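Local coordinates for R.Ecl18kI (PDB 2GB7), which recognises the double-stranded DNA sequence 5'-CCNGG-3' and cleaves it before the first C, acting as a type II restriction endonuclease that flips nucleotides, at residues Leu27-Phe32 with Ser287-Val292; Leu35-Lys40 with Ile54-Asn59; Asn47-Tyr52 with Thr247-Leu252; Ala135-Asp140 with Ser254-Ser259. The protein carries 1 engineered substitution. All coordinates share one frame; numbering follows the deposited sequence.

Contact 1. Residues Leu27-Phe32 with Ser287-Val292; sequences LVYKTF and SDFPYV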
loop_
_atom_site.group_PDB
_atom_site.type_symbol
_atom_site.label_atom_id
_atom_site.label_comp_id
_atom_site.label_asym_id
_atom_site.label_seq_id
_atom_site.Cartn_x
_atom_site.Cartn_y
_atom_site.Cartn_z
ATOM N N LEU F 27 8.454 13.396 -17.500
ATOM C CA LEU F 27 7.244 14.243 -17.546
ATOM C C LEU F 27 7.407 15.416 -16.607
ATOM O O LEU F 27 7.090 16.553 -16.946
ATOM C CB LEU F 27 5.974 13.447 -17.190
ATOM C CG LEU F 27 4.668 14.243 -17.012
ATOM C CD1 LEU F 27 4.322 14.996 -18.285
ATOM C CD2 LEU F 27 3.472 13.349 -16.595
ATOM N N VAL F 28 7.940 15.135 -15.423
ATOM C CA VAL F 28 8.177 16.196 -14.454
ATOM C C VAL F 28 9.187 17.184 -15.025
ATOM O O VAL F 28 9.002 18.391 -14.919
ATOM C CB VAL F 28 8.664 15.630 -13.081
ATOM C CG1 VAL F 28 9.190 16.767 -12.199
ATOM C CG2 VAL F 28 7.557 14.877 -12.344
ATOM N N TYR F 29 10.256 16.675 -15.623
ATOM C CA TYR F 29 11.286 17.562 -16.189
ATOM C C TYR F 29 10.721 18.407 -17.337
ATOM O O TYR F 29 10.968 19.611 -17.398
ATOM C CB TYR F 29 12.503 16.757 -16.646
ATOM C CG TYR F 29 13.646 17.620 -17.150
ATOM C CD1 TYR F 29 14.639 18.049 -16.286
ATOM C CD2 TYR F 29 13.727 18.000 -18.483
ATOM C CE1 TYR F 29 15.688 18.858 -16.750
ATOM C CE2 TYR F 29 14.767 18.788 -18.965
ATOM C CZ TYR F 29 15.749 19.211 -18.099
ATOM O OH TYR F 29 16.771 20.003 -18.582
ATOM N N LYS F 30 9.930 17.794 -18.219
ATOM C CA LYS F 30 9.262 18.547 -19.290
ATOM C C LYS F 30 8.401 19.688 -18.728
ATOM O O LYS F 30 8.445 20.843 -19.229
ATOM C CB LYS F 30 8.408 17.589 -20.138
ATOM C CG LYS F 30 7.806 18.263 -21.360
ATOM C CD LYS F 30 6.909 17.259 -22.093
ATOM C CE LYS F 30 6.192 17.881 -23.267
ATOM N NZ LYS F 30 5.341 16.837 -23.934
ATOM N N THR F 31 7.649 19.361 -17.677
ATOM C CA THR F 31 6.706 20.280 -17.050
ATOM C C THR F 31 7.475 21.394 -16.349
ATOM O O THR F 31 7.145 22.565 -16.491
ATOM C CB THR F 31 5.776 19.514 -16.096
ATOM O OG1 THR F 31 5.048 18.551 -16.864
ATOM C CG2 THR F 31 4.780 20.448 -15.433
ATOM N N PHE F 32 8.509 21.012 -15.608
ATOM C CA PHE F 32 9.438 21.976 -14.979
ATOM C C PHE F 32 9.924 23.047 -15.955
ATOM O O PHE F 32 9.854 24.237 -15.666
ATOM C CB PHE F 32 10.617 21.211 -14.404
ATOM C CG PHE F 32 11.582 22.057 -13.568
ATOM C CD1 PHE F 32 11.332 22.261 -12.216
ATOM C CD2 PHE F 32 12.778 22.528 -14.114
ATOM C CE1 PHE F 32 12.271 22.955 -11.383
ATOM C CE2 PHE F 32 13.701 23.254 -13.319
ATOM C CZ PHE F 32 13.441 23.460 -11.954
ATOM N N SER F 287 21.675 12.000 -17.602
ATOM C CA SER F 287 22.429 12.392 -18.785
ATOM C C SER F 287 21.614 13.217 -19.775
ATOM O O SER F 287 22.154 14.076 -20.463
ATOM C CB SER F 287 22.930 11.133 -19.486
ATOM O OG SER F 287 24.051 11.430 -20.285
ATOM N N ASP F 288 20.315 12.941 -19.833
ATOM C CA ASP F 288 19.425 13.473 -20.864
ATOM C C ASP F 288 18.793 14.799 -20.480
ATOM O O ASP F 288 18.045 15.378 -21.265
ATOM C CB ASP F 288 18.314 12.445 -21.174
ATOM C CG ASP F 288 18.806 11.282 -22.015
ATOM O OD1 ASP F 288 19.660 10.496 -21.543
ATOM O OD2 ASP F 288 18.330 11.142 -23.163
ATOM N N PHE F 289 19.141 15.285 -19.283
ATOM C CA PHE F 289 18.445 16.380 -18.637
ATOM C C PHE F 289 19.434 17.490 -18.281
ATOM O O PHE F 289 19.990 17.493 -17.179
ATOM C CB PHE F 289 17.709 15.838 -17.417
ATOM C CG PHE F 289 16.712 14.755 -17.770
ATOM C CD1 PHE F 289 15.528 15.085 -18.402
ATOM C CD2 PHE F 289 16.990 13.418 -17.519
ATOM C CE1 PHE F 289 14.602 14.109 -18.772
ATOM C CE2 PHE F 289 16.081 12.432 -17.880
ATOM C CZ PHE F 289 14.874 12.784 -18.507
ATOM N N PRO F 290 19.673 18.407 -19.237
ATOM C CA PRO F 290 20.663 19.478 -19.150
ATOM C C PRO F 290 20.589 20.217 -17.836
ATOM O O PRO F 290 21.635 20.517 -17.230
ATOM C CB PRO F 290 20.264 20.408 -20.306
ATOM C CG PRO F 290 19.729 19.494 -21.313
ATOM C CD PRO F 290 18.971 18.441 -20.536
ATOM N N TYR F 291 19.383 20.545 -17.389
ATOM C CA TYR F 291 19.276 21.357 -16.153
ATOM C C TYR F 291 19.867 20.614 -14.966
ATOM O O TYR F 291 20.503 21.213 -14.105
ATOM C CB TYR F 291 17.828 21.750 -15.856
ATOM C CG TYR F 291 17.627 22.589 -14.590
ATOM C CD1 TYR F 291 17.621 23.988 -14.653
ATOM C CD2 TYR F 291 17.417 21.988 -13.339
ATOM C CE1 TYR F 291 17.395 24.758 -13.508
ATOM C CE2 TYR F 291 17.224 22.758 -12.186
ATOM C CZ TYR F 291 17.207 24.145 -12.292
ATOM O OH TYR F 291 17.009 24.905 -11.167
ATOM N N VAL F 292 19.629 19.311 -14.922
ATOM C CA VAL F 292 20.081 18.512 -13.808
ATOM C C VAL F 292 21.582 18.253 -13.908
ATOM O O VAL F 292 22.312 18.325 -12.910
ATOM C CB VAL F 292 19.304 17.189 -13.745
ATOM C CG1 VAL F 292 19.829 16.337 -12.606
ATOM C CG2 VAL F 292 17.808 17.473 -13.537
#
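Tyr29 drives its aromatic ring into the bend that Phe289, Pro290 and Tyr291 make at the start of helix 290-302, and its tip is held there by a hydrogen bond. With CG anti to the backbone N (chi1 -176°), the ring leaves its helix beside the carbonyl carbon, toward 287-292. The donor is the backbone N-H of Tyr291, with Tyr291 N 2.9 Å from Tyr29 OH and an almost straight N-H...O angle of 167°. The tightest packing lies over one face of the Tyr29 ring. There Phe289 CD1 sits 3.3 Å above the plane, displaced toward the rim, while Phe289 CB lies over the same ring, 4.0 Å from its centroid in a CH-pi contact. The two rings form an edge-to-face pair, with the Phe289 edge directed at Tyr29 and the planes inclined at 61°. Further along helix 24-34, Phe32 repeats the arrangement with the roles reversed: its edge points at the face of Tyr291, and Phe32 CE2 stands 3.6 Å above the centre of that ring. Phe32 is buried, backed by Leu130 of helix 102-134 and by Tyr52. Packing is looser at Val292, whose CG2 comes only within 4.1 Å of Tyr29 CE1. Exposed Pro290 adds little beyond a short approach of its CD to Tyr29 OH, 3.3 Å. Phe289, at the N-cap, has no polar side-chain atom. The whole is a pair of T-shaped aromatic contacts joining an N-terminal helix to the start of the C-terminal one.

Contact 2. Residues Leu35-Lys40 with Ile54-Asn59; sequences LGYDQK and IAMRKN. With nucleotides of chain B.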
loop_
_atom_site.group_PDB
_atom_site.type_symbol
_atom_site.label_atom_id
_atom_site.label_comp_id
_atom_site.label_asym_id
_atom_site.label_seq_id
_atom_site.Cartn_x
_atom_site.Cartn_y
_atom_site.Cartn_z
ATOM N N LEU F 35 6.916 25.243 -17.616
ATOM C CA LEU F 35 6.410 26.287 -16.730
ATOM C C LEU F 35 7.432 27.378 -16.385
ATOM O O LEU F 35 7.118 28.305 -15.625
ATOM C CB LEU F 35 5.842 25.656 -15.457
ATOM C CG LEU F 35 4.625 24.731 -15.614
ATOM C CD1 LEU F 35 4.339 24.045 -14.278
ATOM C CD2 LEU F 35 3.376 25.461 -16.123
ATOM N N GLY F 36 8.649 27.249 -16.919
ATOM C CA GLY F 36 9.715 28.253 -16.756
ATOM C C GLY F 36 10.537 28.137 -15.486
ATOM O O GLY F 36 11.372 29.006 -15.215
ATOM N N TYR F 37 10.349 27.052 -14.735
ATOM C CA TYR F 37 11.045 26.929 -13.446
ATOM C C TYR F 37 12.531 26.757 -13.600
ATOM O O TYR F 37 13.288 26.992 -12.654
ATOM C CB TYR F 37 10.471 25.781 -12.608
ATOM C CG TYR F 37 9.073 26.063 -12.149
ATOM C CD1 TYR F 37 8.799 27.181 -11.373
ATOM C CD2 TYR F 37 8.026 25.188 -12.450
ATOM C CE1 TYR F 37 7.512 27.454 -10.950
ATOM C CE2 TYR F 37 6.749 25.440 -11.997
ATOM C CZ TYR F 37 6.498 26.575 -11.259
ATOM O OH TYR F 37 5.221 26.839 -10.829
ATOM N N ASP F 38 12.946 26.336 -14.790
ATOM C CA ASP F 38 14.353 26.152 -15.087
ATOM C C ASP F 38 15.098 27.472 -15.232
ATOM O O ASP F 38 16.289 27.472 -15.491
ATOM C CB ASP F 38 14.559 25.263 -16.318
ATOM C CG ASP F 38 14.021 25.891 -17.615
ATOM O OD1 ASP F 38 13.020 26.641 -17.598
ATOM O OD2 ASP F 38 14.635 25.616 -18.663
ATOM N N GLN F 39 14.380 28.585 -15.105
ATOM C CA GLN F 39 15.016 29.895 -15.195
ATOM C C GLN F 39 14.937 30.708 -13.906
ATOM O O GLN F 39 15.469 31.823 -13.824
ATOM C CB GLN F 39 14.456 30.673 -16.386
ATOM C CG GLN F 39 15.000 30.180 -17.736
ATOM C CD GLN F 39 16.535 30.042 -17.728
ATOM O OE1 GLN F 39 17.073 28.942 -17.893
ATOM N NE2 GLN F 39 17.232 31.154 -17.525
ATOM N N LYS F 40 14.294 30.131 -12.898
ATOM C CA LYS F 40 14.116 30.788 -11.601
ATOM C C LYS F 40 15.345 30.618 -10.751
ATOM O O LYS F 40 16.007 29.572 -10.794
ATOM C CB LYS F 40 12.910 30.196 -10.861
ATOM C CG LYS F 40 11.556 30.388 -11.608
ATOM C CD LYS F 40 11.201 31.877 -11.626
ATOM C CE LYS F 40 9.750 32.111 -11.953
ATOM N NZ LYS F 40 8.901 31.438 -10.937
ATOM N N ILE F 54 2.410 22.413 -5.977
ATOM C CA ILE F 54 1.019 22.304 -6.439
ATOM C C ILE F 54 0.902 22.577 -7.943
ATOM O O ILE F 54 0.182 21.850 -8.641
ATOM C CB ILE F 54 0.070 23.251 -5.635
ATOM C CG1 ILE F 54 0.039 22.858 -4.151
ATOM C CG2 ILE F 54 -1.388 23.272 -6.214
ATOM C CD1 ILE F 54 -0.592 21.494 -3.888
ATOM N N ALA F 55 1.613 23.596 -8.430
ATOM C CA ALA F 55 1.590 23.927 -9.863
ATOM C C ALA F 55 2.190 22.779 -10.662
ATOM O O ALA F 55 1.640 22.392 -11.688
ATOM C CB ALA F 55 2.337 25.241 -10.140
ATOM N N MET F 56 3.282 22.193 -10.169
ATOM C CA MET F 56 3.865 21.036 -10.859
ATOM C C MET F 56 2.887 19.864 -10.956
ATOM O O MET F 56 2.700 19.260 -12.042
ATOM C CB MET F 56 5.190 20.626 -10.206
ATOM C CG MET F 56 6.343 21.615 -10.451
ATOM S SD MET F 56 6.938 21.636 -12.157
ATOM C CE MET F 56 7.487 19.927 -12.377
ATOM N N ARG F 57 2.274 19.530 -9.822
ATOM C CA ARG F 57 1.304 18.435 -9.736
ATOM C C ARG F 57 0.159 18.653 -10.710
ATOM O O ARG F 57 -0.148 17.776 -11.506
ATOM C CB ARG F 57 0.755 18.339 -8.325
ATOM C CG ARG F 57 1.727 17.715 -7.320
ATOM C CD ARG F 57 1.447 16.236 -7.248
ATOM N NE ARG F 57 0.107 15.962 -6.712
ATOM C CZ ARG F 57 -0.368 14.754 -6.414
ATOM N NH1 ARG F 57 0.348 13.659 -6.634
ATOM N NH2 ARG F 57 -1.578 14.645 -5.898
ATOM N N LYS F 58 -0.440 19.841 -10.674
ATOM C CA LYS F 58 -1.573 20.163 -11.566
ATOM C C LYS F 58 -1.221 20.037 -13.030
ATOM O O LYS F 58 -1.995 19.482 -13.822
ATOM C CB LYS F 58 -2.034 21.602 -11.312
ATOM C CG LYS F 58 -2.955 21.751 -10.109
ATOM C CD LYS F 58 -3.195 23.210 -9.765
ATOM C CE LYS F 58 -3.596 24.013 -10.996
ATOM N NZ LYS F 58 -3.225 25.442 -10.781
ATOM N N ASN F 59 -0.084 20.610 -13.407
ATOM C CA ASN F 59 0.348 20.569 -14.791
ATOM C C ASN F 59 0.790 19.191 -15.276
ATOM O O ASN F 59 0.438 18.779 -16.398
ATOM C CB ASN F 59 1.339 21.681 -15.084
ATOM C CG ASN F 59 0.656 23.030 -15.135
ATOM O OD1 ASN F 59 0.099 23.405 -16.172
ATOM N ND2 ASN F 59 0.637 23.752 -14.007
ATOM P P DT B 5 -2.279 7.994 -4.212
ATOM O OP1 DT B 5 -1.793 8.921 -3.162
ATOM O OP2 DT B 5 -3.739 7.823 -4.419
ATOM O "O5'" DT B 5 -1.613 8.426 -5.595
ATOM C "C5'" DT B 5 -1.957 7.781 -6.825
ATOM C "C4'" DT B 5 -3.255 8.344 -7.356
ATOM O "O4'" DT B 5 -3.186 9.789 -7.450
ATOM C "C3'" DT B 5 -3.697 7.845 -8.736
ATOM O "O3'" DT B 5 -5.097 7.550 -8.687
ATOM C "C2'" DT B 5 -3.482 9.060 -9.629
ATOM C "C1'" DT B 5 -3.806 10.180 -8.660
ATOM N N1 DT B 5 -3.338 11.539 -9.001
ATOM C C2 DT B 5 -4.234 12.572 -8.826
ATOM O O2 DT B 5 -5.380 12.400 -8.442
ATOM N N3 DT B 5 -3.739 13.814 -9.126
ATOM C C4 DT B 5 -2.470 14.119 -9.582
ATOM O O4 DT B 5 -2.163 15.288 -9.797
ATOM C C5 DT B 5 -1.590 12.984 -9.762
ATOM C C7 DT B 5 -0.203 13.213 -10.269
ATOM C C6 DT B 5 -2.063 11.767 -9.464
#
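Tyr37 and Met56 run past each other in opposite directions, the ring reaching toward helix 49-77 and the thioether reaching back. The Met56 chain, bent at chi2 and chi3, brings SD beside the ring, 3.7 Å from Tyr37 CD2. The sulfur stands oblique to the aromatic plane, 67° off its normal and 4.8 Å from the ring centroid. Beyond it, Tyr37 OH ends against the methyl of the preceding residue, 3.4 Å from Ala55 CB.

Leu35 crosses Asn59 at a slant, its two methyls lying against the amide: Leu35 CD1 is 3.7 Å from Asn59 ND2, and Leu35 CD2 is 3.8 Å from Asn59 CG. The amide itself is held from within its own helix. Asn59 ND2 donates to Ala55 O at 2.9 Å, nearly straight (164°) and with the acceptor close to the amide plane, while Asn59 N reaches the same oxygen from the other face of its carbonyl plane. Two donors therefore grip Ala55 O, and the bond holds the amide against Leu35.

Between Leu35 and Tyr37, Gly36 has positive phi and closes helix 24-34 in a Schellman motif. Away from this loop, Arg57 turns to the DNA: C4 of DT5 of chain B lies 3.8 Å above the Arg57 guanidinium plane, over its centre. The arrangement combines a Met-aromatic contact on one side of helix 49-77 with an arginine-base contact of a DNA-binding protein on another.

Contact 3. Residues Asn47-Tyr52 with Thr247-Leu252; sequences NNPSEY and TFEDML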
loop_
_atom_site.group_PDB
_atom_site.type_symbol
_atom_site.label_atom_id
_atom_site.label_comp_id
_atom_site.label_asym_id
_atom_site.label_seq_id
_atom_site.Cartn_x
_atom_site.Cartn_y
_atom_site.Cartn_z
ATOM N N ASN F 47 11.518 30.335 -1.292
ATOM C CA ASN F 47 10.409 31.115 -0.783
ATOM C C ASN F 47 9.063 30.579 -1.161
ATOM O O ASN F 47 8.106 30.808 -0.424
ATOM C CB ASN F 47 10.498 32.585 -1.220
ATOM C CG ASN F 47 11.675 33.306 -0.613
ATOM O OD1 ASN F 47 12.115 33.007 0.505
ATOM N ND2 ASN F 47 12.195 34.270 -1.348
ATOM N N ASN F 48 8.984 29.848 -2.281
ATOM C CA ASN F 48 7.692 29.477 -2.875
ATOM C C ASN F 48 7.549 27.968 -3.076
ATOM O O ASN F 48 6.915 27.549 -4.052
ATOM C CB ASN F 48 7.493 30.086 -4.281
ATOM C CG ASN F 48 7.488 31.603 -4.284
ATOM O OD1 ASN F 48 6.424 32.225 -4.310
ATOM N ND2 ASN F 48 8.670 32.204 -4.224
ATOM N N PRO F 49 8.058 27.152 -2.162
ATOM C CA PRO F 49 7.964 25.703 -2.465
ATOM C C PRO F 49 6.580 25.103 -2.600
ATOM O O PRO F 49 6.316 24.256 -3.477
ATOM C CB PRO F 49 8.791 25.059 -1.350
ATOM C CG PRO F 49 8.740 26.032 -0.218
ATOM C CD PRO F 49 8.675 27.398 -0.855
ATOM N N SER F 50 5.672 25.510 -1.715
ATOM C CA SER F 50 4.328 24.915 -1.766
ATOM C C SER F 50 3.631 25.213 -3.072
ATOM O O SER F 50 2.986 24.353 -3.667
ATOM C CB SER F 50 3.438 25.339 -0.603
ATOM O OG SER F 50 3.942 24.872 0.634
ATOM N N GLU F 51 3.762 26.464 -3.499
ATOM C CA GLU F 51 3.172 26.882 -4.756
ATOM C C GLU F 51 3.752 26.129 -5.931
ATOM O O GLU F 51 3.007 25.713 -6.818
ATOM C CB GLU F 51 3.367 28.387 -4.944
ATOM C CG GLU F 51 2.577 29.231 -3.939
ATOM C CD GLU F 51 3.243 29.305 -2.568
ATOM O OE1 GLU F 51 4.361 28.761 -2.392
ATOM O OE2 GLU F 51 2.661 29.935 -1.654
ATOM N N TYR F 52 5.071 25.974 -5.937
ATOM C CA TYR F 52 5.762 25.265 -6.987
ATOM C C TYR F 52 5.260 23.808 -7.050
ATOM O O TYR F 52 4.910 23.296 -8.123
ATOM C CB TYR F 52 7.277 25.362 -6.786
ATOM C CG TYR F 52 8.024 24.216 -7.380
ATOM C CD1 TYR F 52 8.433 24.224 -8.722
ATOM C CD2 TYR F 52 8.298 23.091 -6.608
ATOM C CE1 TYR F 52 9.105 23.133 -9.266
ATOM C CE2 TYR F 52 8.943 21.999 -7.145
ATOM C CZ TYR F 52 9.366 22.045 -8.451
ATOM O OH TYR F 52 9.984 20.947 -8.987
ATOM N N THR F 247 5.559 23.165 7.101
ATOM C CA THR F 247 5.303 23.417 5.687
ATOM C C THR F 247 6.569 23.173 4.883
ATOM O O THR F 247 7.652 23.177 5.441
ATOM C CB THR F 247 4.899 24.872 5.454
ATOM O OG1 THR F 247 5.980 25.724 5.873
ATOM C CG2 THR F 247 3.637 25.170 6.224
ATOM N N PHE F 248 6.445 22.996 3.562
ATOM C CA PHE F 248 7.639 22.938 2.715
ATOM C C PHE F 248 8.516 24.170 2.886
ATOM O O PHE F 248 9.722 24.083 2.777
ATOM C CB PHE F 248 7.258 22.762 1.262
ATOM C CG PHE F 248 6.678 21.413 0.993
ATOM C CD1 PHE F 248 7.494 20.301 1.010
ATOM C CD2 PHE F 248 5.318 21.249 0.791
ATOM C CE1 PHE F 248 6.925 19.008 0.756
ATOM C CE2 PHE F 248 4.764 19.994 0.569
ATOM C CZ PHE F 248 5.569 18.885 0.564
ATOM N N GLU F 249 7.889 25.301 3.164
ATOM C CA GLU F 249 8.657 26.518 3.416
ATOM C C GLU F 249 9.613 26.396 4.611
ATOM O O GLU F 249 10.772 26.828 4.544
ATOM C CB GLU F 249 7.676 27.669 3.586
ATOM C CG GLU F 249 7.121 28.206 2.266
ATOM C CD GLU F 249 6.096 27.305 1.551
ATOM O OE1 GLU F 249 5.627 26.288 2.117
ATOM O OE2 GLU F 249 5.725 27.674 0.406
ATOM N N ASP F 250 9.106 25.810 5.697
ATOM C CA ASP F 250 9.856 25.555 6.915
ATOM C C ASP F 250 11.021 24.631 6.582
ATOM O O ASP F 250 12.188 24.907 6.946
ATOM C CB ASP F 250 8.966 24.880 7.961
ATOM C CG ASP F 250 7.832 25.744 8.455
ATOM O OD1 ASP F 250 7.958 27.002 8.468
ATOM O OD2 ASP F 250 6.815 25.155 8.925
ATOM N N MET F 251 10.707 23.541 5.884
ATOM C CA MET F 251 11.701 22.549 5.501
ATOM C C MET F 251 12.818 23.152 4.672
ATOM O O MET F 251 13.990 22.882 4.923
ATOM C CB MET F 251 11.073 21.373 4.744
ATOM C CG MET F 251 12.089 20.255 4.552
ATOM S SD MET F 251 11.335 18.873 3.659
ATOM C CE MET F 251 11.346 19.526 2.011
ATOM N N LEU F 252 12.468 23.957 3.670
ATOM C CA LEU F 252 13.482 24.570 2.804
ATOM C C LEU F 252 14.392 25.532 3.561
ATOM O O LEU F 252 15.598 25.597 3.316
ATOM C CB LEU F 252 12.835 25.264 1.615
ATOM C CG LEU F 252 12.704 24.392 0.368
ATOM C CD1 LEU F 252 14.082 24.165 -0.277
ATOM C CD2 LEU F 252 12.035 22.993 0.629
HETATM O O HOH W 1 4.768 30.042 0.187
#
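Glu249 sets CG anti to its carbonyl carbon (chi1 -79°) and then bends at chi2 (73°), which places Glu249 CD 3.4 Å from Ser50 OG, at the first turn of helix 49-77. Both carboxylate oxygens are used there. Ser50 OG donates to the syn lone pair of Glu249 OE1 at 2.7 Å, and Ser50 N donates to Glu249 OE2 at 3.0 Å, coming from above the carboxylate plane. Ser50 OG also bonds to Val232 N. Pro49 packs alongside, its CD 3.2 Å from Glu249 OE2 and its CB 3.8 Å from Phe248 CB. Helix 248-259 opens just here with a capping box: Asp250 N bonds to Thr247 OG1, and Thr247 N to Asp250 OD2. On the exposed side a second carboxylate comes close, Glu51 OE1 lying 3.3 Å from Glu249 OE2. A water hydrogen-bonds to Glu51 OE2 and Glu249 OE2, although more acceptors surround it than it has protons. Two donors at a helix N-terminus would favour a negative Glu249, whereas the neighbouring Glu51 would work against it and could raise the proton affinity of the pair.

Contact 4. Residues Ala135-Asp140 with Ser254-Ser259; sequences AGIPVD and SAMELS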
loop_
_atom_site.group_PDB
_atom_site.type_symbol
_atom_site.label_atom_id
_atom_site.label_comp_id
_atom_site.label_asym_id
_atom_site.label_seq_id
_atom_site.Cartn_x
_atom_site.Cartn_y
_atom_site.Cartn_z
ATOM N N ALA F 135 16.674 25.184 -5.613
ATOM C CA ALA F 135 17.089 25.920 -4.406
ATOM C C ALA F 135 18.620 26.001 -4.260
ATOM O O ALA F 135 19.139 26.746 -3.425
ATOM C CB ALA F 135 16.469 25.273 -3.191
ATOM N N GLY F 136 19.314 25.238 -5.103
ATOM C CA GLY F 136 20.772 25.111 -5.140
ATOM C C GLY F 136 21.349 24.309 -3.985
ATOM O O GLY F 136 22.543 24.440 -3.659
ATOM N N ILE F 137 20.484 23.539 -3.338
ATOM C CA ILE F 137 20.875 22.801 -2.140
ATOM C C ILE F 137 21.489 21.484 -2.608
ATOM O O ILE F 137 20.917 20.829 -3.443
ATOM C CB ILE F 137 19.659 22.605 -1.216
ATOM C CG1 ILE F 137 19.200 23.968 -0.676
ATOM C CG2 ILE F 137 19.976 21.651 -0.042
ATOM C CD1 ILE F 137 17.867 23.952 0.064
ATOM N N PRO F 138 22.675 21.116 -2.060
ATOM C CA PRO F 138 23.310 19.847 -2.467
ATOM C C PRO F 138 22.551 18.668 -1.934
ATOM O O PRO F 138 22.366 18.574 -0.729
ATOM C CB PRO F 138 24.682 19.908 -1.796
ATOM C CG PRO F 138 24.516 20.844 -0.613
ATOM C CD PRO F 138 23.459 21.854 -1.062
ATOM N N VAL F 139 22.116 17.794 -2.840
ATOM C CA VAL F 139 21.472 16.543 -2.479
ATOM C C VAL F 139 21.947 15.417 -3.378
ATOM O O VAL F 139 22.274 15.611 -4.570
ATOM C CB VAL F 139 19.927 16.593 -2.539
ATOM C CG1 VAL F 139 19.368 17.591 -1.530
ATOM C CG2 VAL F 139 19.433 16.894 -3.999
ATOM N N ASP F 140 22.018 14.242 -2.778
ATOM C CA ASP F 140 22.095 13.021 -3.531
ATOM C C ASP F 140 20.708 12.440 -3.599
ATOM O O ASP F 140 19.941 12.493 -2.632
ATOM C CB ASP F 140 23.049 12.009 -2.898
ATOM C CG ASP F 140 24.511 12.334 -3.167
ATOM O OD1 ASP F 140 24.797 13.312 -3.896
ATOM O OD2 ASP F 140 25.396 11.636 -2.616
ATOM N N SER F 254 15.172 25.252 6.711
ATOM C CA SER F 254 16.084 24.390 7.477
ATOM C C SER F 254 17.163 23.796 6.566
ATOM O O SER F 254 18.342 23.774 6.925
ATOM C CB SER F 254 15.273 23.287 8.162
ATOM O OG SER F 254 14.455 23.890 9.158
ATOM N N ALA F 255 16.778 23.377 5.359
ATOM C CA ALA F 255 17.753 22.776 4.444
ATOM C C ALA F 255 18.790 23.787 4.035
ATOM O O ALA F 255 19.978 23.481 3.966
ATOM C CB ALA F 255 17.058 22.199 3.191
ATOM N N MET F 256 18.340 25.014 3.803
ATOM C CA MET F 256 19.223 26.064 3.339
ATOM C C MET F 256 20.196 26.399 4.453
ATOM O O MET F 256 21.402 26.531 4.210
ATOM C CB MET F 256 18.420 27.295 2.953
ATOM C CG MET F 256 19.266 28.387 2.332
ATOM S SD MET F 256 20.161 27.886 0.848
ATOM C CE MET F 256 21.355 29.229 0.718
ATOM N N GLU F 257 19.690 26.464 5.680
ATOM C CA GLU F 257 20.574 26.787 6.815
ATOM C C GLU F 257 21.628 25.714 7.017
ATOM O O GLU F 257 22.790 26.052 7.254
ATOM C CB GLU F 257 19.792 27.012 8.106
ATOM C CG GLU F 257 18.895 28.217 8.044
ATOM C CD GLU F 257 17.833 28.242 9.138
ATOM O OE1 GLU F 257 17.603 27.200 9.811
ATOM O OE2 GLU F 257 17.220 29.316 9.309
ATOM N N LEU F 258 21.236 24.439 6.908
ATOM C CA LEU F 258 22.204 23.339 7.069
ATOM C C LEU F 258 23.174 23.295 5.902
ATOM O O LEU F 258 24.355 23.035 6.095
ATOM C CB LEU F 258 21.512 21.976 7.207
ATOM C CG LEU F 258 20.811 21.701 8.529
ATOM C CD1 LEU F 258 19.906 20.479 8.403
ATOM C CD2 LEU F 258 21.794 21.536 9.698
ATOM N N SER F 259 22.684 23.581 4.699
ATOM C CA SER F 259 23.511 23.566 3.498
ATOM C C SER F 259 24.686 24.544 3.570
ATOM O O SER F 259 25.767 24.258 3.054
ATOM C CB SER F 259 22.661 23.855 2.260
ATOM O OG SER F 259 22.454 25.245 2.104
#
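Ile137 packs against Ala255 and Ser259 in the PDDEXK-type fold, where the turn between helix 102-134 and strand 140-141 meets the last turns of helix 248-259. The turn leads into one outermost strand of the sheet, while the helix follows the other, 245-247, and packs across the sheet, Ala255 touching Met177 of the inner strand 177-181.

Ile137 has the largest buried surface here, and its branches divide the work. CG1 is anti to the carbonyl carbon and CD1 continues extended (chi2 170°), an arrangement in which Ile137 CD1 arrives 3.7 Å from Ala255 CB and 3.9 Å from Met256 N. The same branch brings Ile137 CG1 to 4.3 Å from Met256 SD. The other branch, CG2, lies 4.2 Å from Ser259 CB. Pro138 extends this side, with its CD 4.0 Å from Ser259 CB. No hydrogen bond crosses between the segments, and the distances are those of ordinary apolar packing.

Met132 of helix 102-134 touches both Ile137 and Ala255, flanking the contact from the side of the preceding helix, which Gly136 ends in a Schellman motif. Ser259 meets Ile137 and Pro138 through CB, while its hydroxyl is engaged within its own helix: chi1 of 82° sets OG between the backbone N and the carbonyl carbon, and Ser259 OG donates to Met256 O at 2.7 Å.

Overall arrangement
From the N terminus, helix 24-34 enters contact 1, whose partner comes 255 residues later at the start of helix 290-302; the loop it closes contains the other three contacts. Directly after helix 24-34, contact 2 closes a short loop by folding 35-40 onto helix 49-77. Contact 3 uses the beginning of the same helix and joins it to helix 248-259; its segments alternate with those of contact 2, so the two cross. Contact 4 opens after helix 102-134, in series with contact 2 and crossing contact 3, with which it shares helix 248-259. Tyr37 meets Tyr52 between contacts 2 and 3, and Leu252 meets Ile137 between 3 and 4. Together they tie N-terminal helices to the sheet region and C-terminal helix.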